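Local coordinates for protein serine protease pet (Escherichia coli, PDB 4OM9) that acts as a secreted autotransporter enterotoxin of enteroaggregative E. coli, a serine protease that probably cleaves the host cytoskeletal protein alpha-fodrin, at residues D499-N505 with T578-D584; I507-P513 with L586-S592; L593-R597 with N613-A619. All coordinates share one frame; numbering follows the deposited sequence.

Contact 1: D499-N505 with T578-D584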
loop_
_atom_site.group_PDB
_atom_site.type_symbol
_atom_site.label_atom_id
_atom_site.label_comp_id
_atom_site.label_asym_id
_atom_site.label_seq_id
_atom_site.Cartn_x
_atom_site.Cartn_y
_atom_site.Cartn_z
ATOM N N ASP A 499 -2.768 6.433 3.785
ATOM C CA ASP A 499 -1.724 6.200 2.764
ATOM C C ASP A 499 -0.856 4.996 3.051
ATOM O O ASP A 499 0.023 4.638 2.242
ATOM C CB ASP A 499 -0.756 7.399 2.694
ATOM C CG ASP A 499 -0.744 8.046 1.361
ATOM O OD1 ASP A 499 -1.567 7.627 0.536
ATOM O OD2 ASP A 499 0.051 8.975 1.138
ATOM N N GLY A 500 -1.006 4.460 4.259
ATOM C CA GLY A 500 -0.177 3.362 4.717
ATOM C C GLY A 500 -0.997 2.103 4.904
ATOM O O GLY A 500 -2.158 2.046 4.509
ATOM N N ASP A 501 -0.388 1.094 5.511
ATOM C CA ASP A 501 -1.077 -0.161 5.770
ATOM C C ASP A 501 -1.892 -0.082 7.054
ATOM O O ASP A 501 -1.402 0.388 8.099
ATOM C CB ASP A 501 -0.074 -1.315 5.849
ATOM C CG ASP A 501 0.623 -1.544 4.547
ATOM O OD1 ASP A 501 -0.085 -1.735 3.530
ATOM O OD2 ASP A 501 1.872 -1.513 4.523
ATOM N N ILE A 502 -3.130 -0.552 6.965
ATOM C CA ILE A 502 -4.061 -0.529 8.074
ATOM C C ILE A 502 -4.577 -1.922 8.391
ATOM O O ILE A 502 -5.299 -2.527 7.585
ATOM C CB ILE A 502 -5.266 0.368 7.787
ATOM C CG1 ILE A 502 -4.809 1.793 7.489
ATOM C CG2 ILE A 502 -6.192 0.378 8.998
ATOM C CD1 ILE A 502 -4.326 2.544 8.767
ATOM N N GLN A 503 -4.202 -2.417 9.564
ATOM C CA GLN A 503 -4.695 -3.676 10.096
ATOM C C GLN A 503 -5.401 -3.362 11.401
ATOM O O GLN A 503 -4.755 -2.982 12.378
ATOM C CB GLN A 503 -3.545 -4.668 10.315
ATOM C CG GLN A 503 -3.918 -5.921 11.086
ATOM C CD GLN A 503 -4.906 -6.783 10.334
ATOM O OE1 GLN A 503 -4.605 -7.281 9.243
ATOM N NE2 GLN A 503 -6.113 -6.948 10.897
ATOM N N ALA A 504 -6.718 -3.500 11.423
ATOM C CA ALA A 504 -7.501 -3.085 12.576
ATOM C C ALA A 504 -8.645 -4.051 12.866
ATOM O O ALA A 504 -9.201 -4.652 11.947
ATOM C CB ALA A 504 -8.043 -1.677 12.356
ATOM N N ASN A 505 -8.993 -4.206 14.142
ATOM C CA ASN A 505 -10.149 -5.011 14.502
ATOM C C ASN A 505 -11.358 -4.495 13.750
ATOM O O ASN A 505 -12.062 -5.250 13.099
ATOM C CB ASN A 505 -10.406 -4.974 16.008
ATOM C CG ASN A 505 -9.176 -5.345 16.824
ATOM O OD1 ASN A 505 -8.386 -6.195 16.423
ATOM N ND2 ASN A 505 -9.012 -4.698 17.971
ATOM N N THR A 578 1.268 -0.110 -3.203
ATOM C CA THR A 578 -0.017 -0.696 -2.862
ATOM C C THR A 578 -0.089 -0.927 -1.362
ATOM O O THR A 578 0.880 -1.395 -0.755
ATOM C CB THR A 578 -0.230 -2.006 -3.618
ATOM O OG1 THR A 578 -0.177 -1.721 -5.013
ATOM C CG2 THR A 578 -1.589 -2.632 -3.275
ATOM N N ARG A 579 -1.227 -0.587 -0.769
ATOM C CA ARG A 579 -1.367 -0.624 0.674
ATOM C C ARG A 579 -2.459 -1.604 1.051
ATOM O O ARG A 579 -3.427 -1.751 0.300
ATOM C CB ARG A 579 -1.683 0.775 1.225
ATOM C CG ARG A 579 -0.601 1.797 0.935
ATOM C CD ARG A 579 0.717 1.372 1.589
ATOM N NE ARG A 579 1.617 2.506 1.774
ATOM C CZ ARG A 579 2.944 2.399 1.796
ATOM N NH1 ARG A 579 3.504 1.206 1.654
ATOM N NH2 ARG A 579 3.707 3.473 1.961
ATOM N N LYS A 580 -2.295 -2.278 2.189
ATOM C CA LYS A 580 -3.276 -3.251 2.637
ATOM C C LYS A 580 -4.195 -2.654 3.708
ATOM O O LYS A 580 -3.750 -2.038 4.668
ATOM C CB LYS A 580 -2.600 -4.511 3.171
ATOM C CG LYS A 580 -1.716 -5.233 2.176
ATOM C CD LYS A 580 -2.508 -6.132 1.245
ATOM C CE LYS A 580 -1.585 -7.012 0.399
ATOM N NZ LYS A 580 -0.698 -7.864 1.253
ATOM N N PHE A 581 -5.483 -2.820 3.513
ATOM C CA PHE A 581 -6.462 -2.413 4.494
ATOM C C PHE A 581 -7.278 -3.664 4.808
ATOM O O PHE A 581 -7.995 -4.222 3.927
ATOM C CB PHE A 581 -7.326 -1.263 3.975
ATOM C CG PHE A 581 -6.535 -0.104 3.413
ATOM C CD1 PHE A 581 -6.030 -0.148 2.116
ATOM C CD2 PHE A 581 -6.303 1.039 4.175
ATOM C CE1 PHE A 581 -5.294 0.915 1.596
ATOM C CE2 PHE A 581 -5.574 2.115 3.657
ATOM C CZ PHE A 581 -5.072 2.044 2.363
ATOM N N ARG A 582 -7.098 -4.128 6.041
ATOM C CA ARG A 582 -7.749 -5.308 6.573
ATOM C C ARG A 582 -8.497 -4.926 7.837
ATOM O O ARG A 582 -7.956 -4.206 8.700
ATOM C CB ARG A 582 -6.734 -6.409 6.879
ATOM C CG ARG A 582 -5.948 -6.944 5.663
ATOM C CD ARG A 582 -6.892 -7.627 4.675
ATOM N NE ARG A 582 -6.233 -8.180 3.484
ATOM C CZ ARG A 582 -5.995 -7.496 2.363
ATOM N NH1 ARG A 582 -6.337 -6.212 2.269
ATOM N NH2 ARG A 582 -5.408 -8.097 1.331
ATOM N N PHE A 583 -9.730 -5.414 7.955
ATOM C CA PHE A 583 -10.543 -5.155 9.134
ATOM C C PHE A 583 -11.724 -6.107 9.204
ATOM O O PHE A 583 -12.245 -6.516 8.179
ATOM C CB PHE A 583 -11.041 -3.712 9.123
ATOM C CG PHE A 583 -11.726 -3.328 7.848
ATOM C CD1 PHE A 583 -13.064 -3.634 7.640
ATOM C CD2 PHE A 583 -11.023 -2.668 6.844
ATOM C CE1 PHE A 583 -13.686 -3.303 6.444
ATOM C CE2 PHE A 583 -11.635 -2.324 5.670
ATOM C CZ PHE A 583 -12.978 -2.646 5.466
ATOM N N ASP A 584 -12.155 -6.460 10.409
ATOM C CA ASP A 584 -13.325 -7.309 10.530
ATOM C C ASP A 584 -14.536 -6.558 10.020
ATOM O O ASP A 584 -15.306 -7.080 9.214
ATOM C CB ASP A 584 -13.534 -7.766 11.970
ATOM C CG ASP A 584 -12.445 -8.693 12.424
ATOM O OD1 ASP A 584 -11.958 -9.457 11.561
ATOM O OD2 ASP A 584 -12.060 -8.647 13.618
HETATM O O HOH W 1 2.645 6.125 3.237
HETATM O O HOH W 2 -10.109 -9.015 15.365
#
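I502 and F581 pair in register on two parallel strands, 502-504 and 579-583, whose axes run 4.8 Å apart, their side chains crossing at a slant. Backbone hydrogen bonds make the ladder: I502 N gives to K580 O, I502 O takes R582 N at 2.9 Å, and A504 N gives to R582 O. At the corner of the chain, D584 N gives to N505 O at 3.0 Å, from above the carbonyl plane.

Side chains extend the ladder at its start. D501 OD1 takes K580 N in a short, nearly straight bond of 2.6 Å, the carboxylate standing in for a backbone carbonyl. R579 folds back at chi2 (-61°), which brings its NE to D499 O at 2.7 Å; the oxygen lies at the guanidinium edge, in its plane, and the N-H uses a carbonyl lone pair. A water spans R579 NH2 and, weakly, D499 O.

Apolar contact lies on the I502/F581 face, where I502 CG1 touches F581 CD2 at 3.7 Å; M516 and V601 also pack on this phenyl ring. On the Q503/R582 face, Q503 OE1 rests against R582 CB at 3.3 Å, while the guanidinium turns away to salt bridges with D600 and E602.

The chemistry thus divides by face, apolar on the I502/F581 side and polar on the Q503/R582 side, and the NE bond to D499 O gives the buried arginine R579 a polar partner just before strand 502-504.

Contact 2: I507-P513 with L586-S592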
loop_
_atom_site.group_PDB
_atom_site.type_symbol
_atom_site.label_atom_id
_atom_site.label_comp_id
_atom_site.label_asym_id
_atom_site.label_seq_id
_atom_site.Cartn_x
_atom_site.Cartn_y
_atom_site.Cartn_z
ATOM N N ILE A 507 -13.296 -0.508 12.107
ATOM C CA ILE A 507 -13.146 0.893 11.761
ATOM C C ILE A 507 -14.524 1.519 11.759
ATOM O O ILE A 507 -15.463 0.964 11.182
ATOM C CB ILE A 507 -12.482 1.095 10.380
ATOM C CG1 ILE A 507 -11.028 0.612 10.380
ATOM C CG2 ILE A 507 -12.536 2.552 9.975
ATOM C CD1 ILE A 507 -10.388 0.593 8.977
ATOM N N SER A 508 -14.654 2.669 12.403
ATOM C CA SER A 508 -15.948 3.318 12.473
ATOM C C SER A 508 -15.847 4.778 12.060
ATOM O O SER A 508 -14.978 5.510 12.523
ATOM C CB SER A 508 -16.533 3.189 13.874
ATOM O OG SER A 508 -17.285 4.336 14.183
ATOM N N ILE A 509 -16.760 5.168 11.178
ATOM C CA ILE A 509 -16.766 6.460 10.521
ATOM C C ILE A 509 -18.116 7.123 10.667
ATOM O O ILE A 509 -19.115 6.577 10.225
ATOM C CB ILE A 509 -16.500 6.324 9.036
ATOM C CG1 ILE A 509 -15.406 5.297 8.775
ATOM C CG2 ILE A 509 -16.172 7.667 8.446
ATOM C CD1 ILE A 509 -14.046 5.788 9.144
ATOM N N LYS A 510 -18.150 8.307 11.262
ATOM C CA LYS A 510 -19.400 9.029 11.429
ATOM C C LYS A 510 -19.196 10.478 11.050
ATOM O O LYS A 510 -18.278 11.133 11.563
ATOM C CB LYS A 510 -19.910 8.913 12.866
ATOM C CG LYS A 510 -20.252 7.498 13.274
ATOM C CD LYS A 510 -20.533 7.380 14.771
ATOM C CE LYS A 510 -20.237 5.966 15.246
ATOM N NZ LYS A 510 -21.266 5.434 16.170
ATOM N N ASN A 511 -20.022 10.939 10.112
ATOM C CA ASN A 511 -20.161 12.349 9.772
ATOM C C ASN A 511 -18.990 12.970 9.005
ATOM O O ASN A 511 -19.058 14.145 8.651
ATOM C CB ASN A 511 -20.432 13.172 11.055
ATOM C CG ASN A 511 -21.905 13.097 11.507
ATOM O OD1 ASN A 511 -22.801 12.934 10.687
ATOM N ND2 ASN A 511 -22.145 13.215 12.816
ATOM N N ALA A 512 -17.942 12.194 8.727
ATOM C CA ALA A 512 -16.731 12.725 8.073
ATOM C C ALA A 512 -16.089 11.682 7.158
ATOM O O ALA A 512 -16.023 10.517 7.511
ATOM C CB ALA A 512 -15.715 13.200 9.131
ATOM N N PRO A 513 -15.603 12.092 5.977
ATOM C CA PRO A 513 -15.195 11.084 4.984
ATOM C C PRO A 513 -13.891 10.329 5.299
ATOM O O PRO A 513 -12.967 10.853 5.917
ATOM C CB PRO A 513 -15.021 11.905 3.693
ATOM C CG PRO A 513 -15.633 13.255 3.986
ATOM C CD PRO A 513 -15.466 13.460 5.457
ATOM N N LEU A 586 -15.985 -2.428 8.863
ATOM C CA LEU A 586 -16.071 -0.986 8.755
ATOM C C LEU A 586 -17.536 -0.557 8.888
ATOM O O LEU A 586 -18.401 -1.031 8.133
ATOM C CB LEU A 586 -15.509 -0.501 7.416
ATOM C CG LEU A 586 -15.212 0.996 7.360
ATOM C CD1 LEU A 586 -14.065 1.271 6.405
ATOM C CD2 LEU A 586 -16.411 1.786 6.960
ATOM N N ASN A 587 -17.803 0.352 9.820
ATOM C CA ASN A 587 -19.101 1.012 9.877
ATOM C C ASN A 587 -19.016 2.479 9.429
ATOM O O ASN A 587 -18.160 3.231 9.911
ATOM C CB ASN A 587 -19.678 0.921 11.289
ATOM C CG ASN A 587 -21.039 1.606 11.413
ATOM O OD1 ASN A 587 -22.047 1.139 10.864
ATOM N ND2 ASN A 587 -21.070 2.724 12.137
ATOM N N ILE A 588 -19.896 2.882 8.511
ATOM C CA ILE A 588 -20.004 4.287 8.085
ATOM C C ILE A 588 -21.394 4.821 8.337
ATOM O O ILE A 588 -22.372 4.179 7.977
ATOM C CB ILE A 588 -19.768 4.510 6.574
ATOM C CG1 ILE A 588 -19.610 3.191 5.824
ATOM C CG2 ILE A 588 -18.694 5.563 6.286
ATOM C CD1 ILE A 588 -19.253 3.414 4.364
ATOM N N GLU A 589 -21.479 6.022 8.890
ATOM C CA GLU A 589 -22.756 6.691 9.025
ATOM C C GLU A 589 -22.679 8.090 8.419
ATOM O O GLU A 589 -21.750 8.840 8.692
ATOM C CB GLU A 589 -23.184 6.729 10.496
ATOM C CG GLU A 589 -23.213 5.336 11.100
ATOM C CD GLU A 589 -23.890 5.243 12.448
ATOM O OE1 GLU A 589 -24.072 6.276 13.140
ATOM O OE2 GLU A 589 -24.237 4.104 12.812
ATOM N N ASP A 590 -23.631 8.396 7.543
ATOM C CA ASP A 590 -23.784 9.732 6.972
ATOM C C ASP A 590 -22.514 10.376 6.385
ATOM O O ASP A 590 -22.295 11.582 6.530
ATOM C CB ASP A 590 -24.377 10.642 8.039
ATOM C CG ASP A 590 -25.622 10.030 8.682
ATOM O OD1 ASP A 590 -26.719 10.107 8.070
ATOM O OD2 ASP A 590 -25.492 9.444 9.781
ATOM N N SER A 591 -21.697 9.588 5.697
ATOM C CA SER A 591 -20.512 10.160 5.073
ATOM C C SER A 591 -20.107 9.344 3.855
ATOM O O SER A 591 -20.942 8.685 3.239
ATOM C CB SER A 591 -19.355 10.249 6.084
ATOM O OG SER A 591 -18.351 11.152 5.637
ATOM N N SER A 592 -18.837 9.373 3.481
ATOM C CA SER A 592 -18.486 8.561 2.339
ATOM C C SER A 592 -17.173 7.821 2.518
ATOM O O SER A 592 -16.234 8.282 3.173
ATOM C CB SER A 592 -18.470 9.406 1.057
ATOM O OG SER A 592 -17.453 10.383 1.073
HETATM O O HOH W 3 -19.454 13.686 5.614
#
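I509 lies against I588 across a pair of parallel strands, 507-510 and 586-589, whose axes are 4.6 Å apart and only 4° from exact alignment. From the backbone outward, I509 CB meets I588 CG2 at 3.6 Å and lies equally close to N587 O. CG2 leans on the same I588 methyl at 3.9 Å. CG1, placed beside the backbone N by a chi1 of -41°, lies near N587 O and reaches L586 CD2 at 4.1 Å. At the tip, I509 CD1 lies 3.7 Å from I507 CG2 of its own strand; beyond the two segments the side chain packs on L514. I509 and I588 point the same way, whereas I509 and L586 meet at a slant. Two residues earlier, on the same face, I507 CG2 approaches L586 CG, so these four apolar residues form one apolar patch.

Four backbone bonds hold the register: N587 N to I507 O, I509 N to N587 O at 2.7 Å, E589 N to I509 O, and N511 N to E589 O, the last almost straight (176°). On the other face K510 and E589 run alongside each other, K510 CG 4.0 Å from E589 OE1; their charged ends stay short of a salt bridge, and E589 OE2 pairs instead with K608. At the turn, P513 CB rests 3.9 Å from S592 OG.

Stacked parallel strands with aliphatic residues aligned on one face, polar ones on the other, and both segments turning off together after K510 and E589 are the hallmark of successive rungs in a right-handed beta-helix, the stalk of autotransporter passenger domains.

Contact 3: L593-R597 with N613-A619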
loop_
_atom_site.group_PDB
_atom_site.type_symbol
_atom_site.label_atom_id
_atom_site.label_comp_id
_atom_site.label_asym_id
_atom_site.label_seq_id
_atom_site.Cartn_x
_atom_site.Cartn_y
_atom_site.Cartn_z
ATOM N N LEU A 593 -17.149 6.632 1.949
ATOM C CA LEU A 593 -15.967 5.812 1.926
ATOM C C LEU A 593 -15.493 5.702 0.481
ATOM O O LEU A 593 -16.259 5.315 -0.392
ATOM C CB LEU A 593 -16.262 4.440 2.516
ATOM C CG LEU A 593 -15.152 3.406 2.426
ATOM C CD1 LEU A 593 -13.917 3.880 3.156
ATOM C CD2 LEU A 593 -15.642 2.105 2.993
ATOM N N SER A 594 -14.240 6.074 0.244
ATOM C CA SER A 594 -13.624 5.974 -1.069
ATOM C C SER A 594 -12.417 5.046 -1.012
ATOM O O SER A 594 -11.531 5.189 -0.154
ATOM C CB SER A 594 -13.174 7.347 -1.588
ATOM O OG SER A 594 -14.229 8.283 -1.558
ATOM N N ILE A 595 -12.398 4.084 -1.921
ATOM C CA ILE A 595 -11.228 3.277 -2.134
ATOM C C ILE A 595 -10.680 3.716 -3.477
ATOM O O ILE A 595 -11.370 3.619 -4.507
ATOM C CB ILE A 595 -11.537 1.778 -2.126
ATOM C CG1 ILE A 595 -12.083 1.372 -0.757
ATOM C CG2 ILE A 595 -10.280 0.980 -2.458
ATOM C CD1 ILE A 595 -12.683 -0.014 -0.734
ATOM N N ALA A 596 -9.453 4.232 -3.447
ATOM C CA ALA A 596 -8.827 4.826 -4.610
ATOM C C ALA A 596 -7.630 3.986 -5.016
ATOM O O ALA A 596 -7.462 2.874 -4.527
ATOM C CB ALA A 596 -8.414 6.267 -4.331
ATOM N N ARG A 597 -6.826 4.514 -5.928
ATOM C CA ARG A 597 -5.847 3.701 -6.654
ATOM C C ARG A 597 -4.863 3.003 -5.714
ATOM O O ARG A 597 -4.413 3.577 -4.734
ATOM C CB ARG A 597 -5.096 4.559 -7.678
ATOM C CG ARG A 597 -4.332 5.739 -7.083
ATOM C CD ARG A 597 -3.308 6.272 -8.083
ATOM N NE ARG A 597 -2.573 5.179 -8.726
ATOM C CZ ARG A 597 -1.962 5.277 -9.907
ATOM N NH1 ARG A 597 -1.992 6.424 -10.567
ATOM N NH2 ARG A 597 -1.323 4.233 -10.423
ATOM N N ASN A 613 -17.521 4.741 -2.798
ATOM C CA ASN A 613 -16.927 4.713 -4.128
ATOM C C ASN A 613 -15.729 3.776 -4.147
ATOM O O ASN A 613 -14.647 4.107 -3.657
ATOM C CB ASN A 613 -16.533 6.120 -4.578
ATOM C CG ASN A 613 -17.723 7.075 -4.617
ATOM O OD1 ASN A 613 -18.825 6.703 -5.041
ATOM N ND2 ASN A 613 -17.508 8.312 -4.169
ATOM N N ILE A 614 -15.955 2.576 -4.665
ATOM C CA ILE A 614 -14.884 1.611 -4.882
ATOM C C ILE A 614 -14.248 1.822 -6.236
ATOM O O ILE A 614 -14.935 1.770 -7.264
ATOM C CB ILE A 614 -15.406 0.195 -4.795
ATOM C CG1 ILE A 614 -16.277 0.063 -3.540
ATOM C CG2 ILE A 614 -14.260 -0.777 -4.807
ATOM C CD1 ILE A 614 -16.405 -1.347 -3.005
ATOM N N GLY A 615 -12.941 2.060 -6.239
ATOM C CA GLY A 615 -12.226 2.420 -7.450
ATOM C C GLY A 615 -12.470 3.872 -7.818
ATOM O O GLY A 615 -12.662 4.199 -8.984
ATOM N N ASP A 616 -12.490 4.733 -6.810
ATOM C CA ASP A 616 -12.625 6.178 -6.988
ATOM C C ASP A 616 -11.412 6.749 -7.715
ATOM O O ASP A 616 -10.278 6.334 -7.459
ATOM C CB ASP A 616 -12.792 6.874 -5.618
ATOM C CG ASP A 616 -13.158 8.349 -5.747
ATOM O OD1 ASP A 616 -12.945 8.938 -6.822
ATOM O OD2 ASP A 616 -13.679 8.927 -4.779
ATOM N N LYS A 617 -11.660 7.738 -8.568
ATOM C CA LYS A 617 -10.635 8.277 -9.456
ATOM C C LYS A 617 -9.778 9.328 -8.791
ATOM O O LYS A 617 -8.716 9.687 -9.301
ATOM C CB LYS A 617 -11.280 8.887 -10.694
ATOM C CG LYS A 617 -11.703 10.332 -10.497
ATOM C CD LYS A 617 -13.044 10.635 -11.150
ATOM C CE LYS A 617 -13.103 10.143 -12.587
ATOM N NZ LYS A 617 -14.512 10.127 -13.080
ATOM N N THR A 618 -10.246 9.840 -7.658
ATOM C CA THR A 618 -9.547 10.923 -6.996
ATOM C C THR A 618 -8.533 10.377 -6.006
ATOM O O THR A 618 -8.868 9.630 -5.085
ATOM C CB THR A 618 -10.517 11.858 -6.281
ATOM O OG1 THR A 618 -11.558 12.235 -7.188
ATOM C CG2 THR A 618 -9.792 13.106 -5.792
ATOM N N ALA A 619 -7.278 10.737 -6.221
ATOM C CA ALA A 619 -6.215 10.329 -5.317
ATOM C C ALA A 619 -5.541 11.563 -4.735
ATOM O O ALA A 619 -5.611 12.652 -5.308
ATOM C CB ALA A 619 -5.215 9.434 -6.029
HETATM O O HOH W 4 -7.526 6.867 -7.449
#
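I595 and I614 face the same interior side of two parallel strands, and the backbone between them is tightly knit. N613 N gives to L593 O at 2.8 Å, and I595 N gives to N613 O with the donor tilted from the carbonyl plane. I595 O then takes D616 N at 2.8 Å, and G615 N reaches the same oxygen only through a weak, bent bond. The isoleucines themselves touch lightly, I595 CD1 standing 4.4 Å from I614 CG2; V601 also packs on I595, and L586 and I588 on L593, all within the beta-helix core. This is the parallel stacking of neighbouring beta-helix coils, here interrupted around G615, whose positive phi (77°) favours glycine.

Beyond that point the pairing slackens. D616 CG swings opposite its own backbone N (chi1 -171°), which brings the carboxylate back over S594: OD2 lies 3.3 Å from S594 OG, a weak and unsettled bond. OD1 accepts T618 N at 3.0 Å from above the carboxylate plane, closing an Asx turn. A596 CB lies against two backbone oxygens, 3.5 Å from T618 O and slightly farther from D616 O. In place of a direct backbone bond, a water accepts from R597 N and donates to D616 O. R597 CG brushes A619 CB at 3.9 Å, and its guanidinium makes a cation-pi contact with W576 and a hydrogen bond to S645.

In the fold
All three contacts belong to the beta-helical stalk and join adjacent coils through parallel strands. Contacts 1 and 2 pair the same two coils on successive faces: strand 502-504 runs on into 506-510, and 576-583 into 585-589, with a corner between. Their centres are 16 Å apart, and I507 CD1 packs on F583 CD2 at 3.9 Å around that corner. Contact 3 follows in the chain and stacks the next face on the following coil, its centre about 15 Å from each of the others. I588 and L593 bridge contacts 2 and 3. The winding resumes in register after a long excursion containing helices 543-550 and 552-558, whereas only 15 residues separate the segments of contact 3.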